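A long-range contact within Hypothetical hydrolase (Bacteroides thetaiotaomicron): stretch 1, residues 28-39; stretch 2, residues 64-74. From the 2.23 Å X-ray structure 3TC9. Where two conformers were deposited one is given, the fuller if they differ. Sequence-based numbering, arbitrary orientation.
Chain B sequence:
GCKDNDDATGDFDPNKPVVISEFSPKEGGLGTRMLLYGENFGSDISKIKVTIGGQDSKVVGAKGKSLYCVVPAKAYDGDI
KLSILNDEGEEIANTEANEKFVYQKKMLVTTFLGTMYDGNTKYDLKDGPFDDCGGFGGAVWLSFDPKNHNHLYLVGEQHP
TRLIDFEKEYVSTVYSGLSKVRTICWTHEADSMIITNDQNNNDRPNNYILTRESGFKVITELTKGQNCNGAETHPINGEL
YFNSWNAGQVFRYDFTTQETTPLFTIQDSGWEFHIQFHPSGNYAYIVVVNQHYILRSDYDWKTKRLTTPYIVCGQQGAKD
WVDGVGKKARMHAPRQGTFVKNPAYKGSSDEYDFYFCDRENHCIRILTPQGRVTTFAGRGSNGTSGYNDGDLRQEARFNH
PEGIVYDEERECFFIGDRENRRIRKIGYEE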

# COMPACT_ATOMS: atom_id res chain seq x y z
N GLY B 28 14.31 -0.74 18.18
CA GLY B 28 13.32 0.09 18.85
C GLY B 28 13.05 1.35 18.06
O GLY B 28 13.23 1.37 16.85
N GLY B 29 12.65 2.40 18.75
CA GLY B 29 12.38 3.70 18.16
C GLY B 29 12.47 4.78 19.21
O GLY B 29 13.18 4.64 20.21
N LEU B 30 11.71 5.86 18.98
CA LEU B 30 11.62 7.02 19.85
C LEU B 30 11.23 6.60 21.27
O LEU B 30 10.27 5.86 21.45
CB LEU B 30 10.59 7.99 19.22
CG LEU B 30 10.05 9.23 19.96
CD1 LEU B 30 11.16 10.05 20.56
CD2 LEU B 30 9.29 10.09 18.99
N GLY B 31 12.02 7.03 22.25
CA GLY B 31 11.77 6.76 23.66
C GLY B 31 12.20 5.40 24.17
O GLY B 31 11.94 5.08 25.33
N THR B 32 12.86 4.58 23.34
CA THR B 32 13.37 3.27 23.78
C THR B 32 14.44 3.52 24.82
O THR B 32 15.34 4.35 24.60
CB THR B 32 13.92 2.44 22.60
OG1 THR B 32 12.87 2.08 21.72
CG2 THR B 32 14.66 1.19 23.05
N ARG B 33 14.34 2.79 25.96
CA ARG B 33 15.30 2.85 27.06
C ARG B 33 16.44 1.92 26.70
O ARG B 33 16.27 0.71 26.67
CB ARG B 33 14.63 2.49 28.41
CG ARG B 33 15.56 2.48 29.64
CD ARG B 33 14.80 2.06 30.89
NE ARG B 33 15.65 1.94 32.08
CZ ARG B 33 15.81 2.90 32.99
NH1 ARG B 33 15.20 4.07 32.85
NH2 ARG B 33 16.58 2.69 34.04
N MSE B 34 17.57 2.49 26.34
CA MSE B 34 18.73 1.70 25.93
C MSE B 34 19.68 1.46 27.11
O MSE B 34 19.85 2.31 27.95
CB MSE B 34 19.46 2.40 24.77
CG MSE B 34 20.70 1.66 24.29
SE MSE B 34 21.69 2.71 23.03
CE MSE B 34 20.53 2.42 21.43
N LEU B 35 20.29 0.29 27.13
CA LEU B 35 21.30 -0.10 28.11
C LEU B 35 22.65 -0.27 27.41
O LEU B 35 22.78 -1.15 26.56
CB LEU B 35 20.87 -1.40 28.83
CG LEU B 35 21.92 -2.17 29.67
CD1 LEU B 35 22.54 -1.29 30.74
CD2 LEU B 35 21.28 -3.42 30.30
N LEU B 36 23.63 0.58 27.75
CA LEU B 36 24.98 0.48 27.20
C LEU B 36 25.91 -0.22 28.17
O LEU B 36 25.97 0.15 29.33
CB LEU B 36 25.57 1.86 26.88
CG LEU B 36 25.17 2.61 25.62
CD1 LEU B 36 25.98 3.92 25.54
CD2 LEU B 36 25.50 1.82 24.39
N TYR B 37 26.70 -1.16 27.67
CA TYR B 37 27.74 -1.81 28.45
C TYR B 37 29.08 -1.30 27.95
O TYR B 37 29.24 -0.97 26.78
CB TYR B 37 27.68 -3.34 28.35
CG TYR B 37 26.68 -4.02 29.26
CD1 TYR B 37 26.07 -3.33 30.29
CD2 TYR B 37 26.34 -5.36 29.07
CE1 TYR B 37 25.09 -3.93 31.09
CE2 TYR B 37 25.41 -5.99 29.91
CZ TYR B 37 24.79 -5.27 30.92
OH TYR B 37 23.87 -5.86 31.75
N GLY B 38 30.06 -1.26 28.84
CA GLY B 38 31.38 -0.83 28.45
C GLY B 38 32.32 -0.70 29.61
O GLY B 38 32.22 -1.42 30.61
N GLU B 39 33.29 0.20 29.45
CA GLU B 39 34.34 0.48 30.42
C GLU B 39 34.51 1.98 30.67
O GLU B 39 34.51 2.75 29.71
CB GLU B 39 35.70 -0.05 29.90
CG GLU B 39 35.75 -1.50 29.47
CD GLU B 39 36.48 -2.40 30.44
OE1 GLU B 39 37.72 -2.31 30.52
OE2 GLU B 39 35.79 -3.22 31.10
N GLY B 64 29.39 3.17 35.93
CA GLY B 64 30.79 2.90 35.59
C GLY B 64 30.97 1.95 34.41
O GLY B 64 31.64 2.30 33.44
N LYS B 65 30.41 0.71 34.51
CA LYS B 65 30.49 -0.35 33.47
C LYS B 65 29.22 -0.39 32.61
O LYS B 65 29.16 -1.09 31.60
CB LYS B 65 30.73 -1.74 34.10
CG LYS B 65 32.10 -1.94 34.79
CD LYS B 65 33.20 -2.57 33.89
CE LYS B 65 34.53 -2.67 34.63
NZ LYS B 65 35.71 -2.27 33.79
N SER B 66 28.21 0.35 33.02
CA SER B 66 26.94 0.44 32.32
C SER B 66 26.30 1.82 32.50
O SER B 66 26.62 2.57 33.44
CB SER B 66 25.97 -0.64 32.81
OG SER B 66 25.70 -0.47 34.18
N LEU B 67 25.42 2.15 31.57
CA LEU B 67 24.61 3.34 31.60
C LEU B 67 23.29 3.09 30.87
O LEU B 67 23.20 2.22 30.02
CB LEU B 67 25.32 4.61 31.07
CG LEU B 67 25.64 4.73 29.60
CD1 LEU B 67 24.42 5.25 28.79
CD2 LEU B 67 26.78 5.64 29.43
N TYR B 68 22.30 3.88 31.21
CA TYR B 68 21.00 3.93 30.59
C TYR B 68 20.84 5.27 29.88
O TYR B 68 21.20 6.32 30.43
CB TYR B 68 19.90 3.76 31.65
CG TYR B 68 19.58 2.35 32.09
CD1 TYR B 68 18.93 1.46 31.22
CD2 TYR B 68 19.78 1.95 33.40
CE1 TYR B 68 18.57 0.18 31.64
CE2 TYR B 68 19.40 0.68 33.84
CZ TYR B 68 18.81 -0.21 32.95
OH TYR B 68 18.47 -1.47 33.39
N CYS B 69 20.32 5.24 28.67
CA CYS B 69 19.99 6.46 27.94
C CYS B 69 18.66 6.24 27.21
O CYS B 69 18.14 5.11 27.20
CB CYS B 69 21.12 6.89 27.00
SG CYS B 69 21.50 5.69 25.72
N VAL B 70 18.06 7.30 26.67
CA VAL B 70 16.75 7.21 26.01
C VAL B 70 16.93 7.60 24.54
O VAL B 70 17.51 8.64 24.26
CB VAL B 70 15.70 8.09 26.75
CG1 VAL B 70 14.31 7.97 26.11
CG2 VAL B 70 15.63 7.72 28.23
N VAL B 71 16.49 6.71 23.62
CA VAL B 71 16.63 6.96 22.18
C VAL B 71 15.80 8.21 21.80
O VAL B 71 14.61 8.25 22.07
CB VAL B 71 16.29 5.72 21.32
CG1 VAL B 71 16.20 6.09 19.84
CG2 VAL B 71 17.34 4.63 21.53
N PRO B 72 16.43 9.28 21.29
CA PRO B 72 15.64 10.49 20.97
C PRO B 72 14.94 10.38 19.61
O PRO B 72 15.20 9.46 18.83
CB PRO B 72 16.73 11.59 20.93
CG PRO B 72 17.92 10.86 20.35
CD PRO B 72 17.86 9.45 20.92
N ALA B 73 14.12 11.40 19.28
CA ALA B 73 13.49 11.55 17.98
C ALA B 73 14.56 11.88 16.94
O ALA B 73 15.52 12.57 17.28
CB ALA B 73 12.47 12.68 18.02
N LYS B 74 14.39 11.41 15.68
CA LYS B 74 15.24 11.67 14.52
C LYS B 74 16.60 10.93 14.58
O LYS B 74 17.53 11.27 13.83
CB LYS B 74 15.44 13.18 14.33
CG LYS B 74 14.15 13.95 14.15
CD LYS B 74 14.35 15.45 14.36
CE LYS B 74 13.19 16.27 13.82
NZ LYS B 74 11.97 16.20 14.68

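Strand 33-39 pairs with the strand ending at Val70 in an antiparallel arrangement. The strand directions differ by 151°, and the axes approach to 4.7 Å. Two residue pairs, Met34 with Cys69 and Leu36 with Leu67, bond in both directions. Met34 N donates to Cys69 O (2.8 Å), and Cys69 N returns a bond to Met34 O (3.1 Å). Two residues on, Leu36 N donates to Leu67 O (2.8 Å) and Leu67 N to Leu36 O (3.1 Å). The ladder runs past these pairs at both ends. Gly38 N bonds to Lys65 O (2.9 Å). Val71 N bonds to Thr32 O (2.8 Å), and Gly31 N to Val71 O (2.9 Å). A type II turn from Gly29 to Thr32 leads into strand 33-39. Thr32 N closes it on Gly29 O (3.1 Å), and Thr32 OG1 donates to the same oxygen (3.0 Å). Gly31 has a phi of 81°, which favours glycine.

Side chains alternate between the two sheet faces. Met34, Leu36, Leu67 and Cys69 share a buried, largely apolar face. Leu36 CD1 meets Leu67 CD1 at 3.8 Å. Met34, a selenomethionine, places CB 4.0 Å from Cys69 SG and extends CE to 3.9 Å from Val71 CG2. Val71 lies just beyond the strand and is also buried.

The other face carries Arg33, Leu35, Tyr37, Ser66, Tyr68 and Val70. Here the Tyr68 ring is sandwiched. The Arg33 guanidinium covers one face in a cation-pi contact, with CZ 3.9 Å from the centroid of the Tyr68 ring; its positive charge faces the pi electrons. Leu35 CD1 lies over the opposite face. Tyr37 CD1 packs 3.7 Å from Ser66 CB, which sits at the edge of the Tyr37 ring.

At one end, Lys65 NZ and Glu39 OE2 form a salt bridge at 2.9 Å, joining opposite charges on exposed residues. At the other, Leu30 CD1 makes an apolar contact with Ala73 CB (3.9 Å).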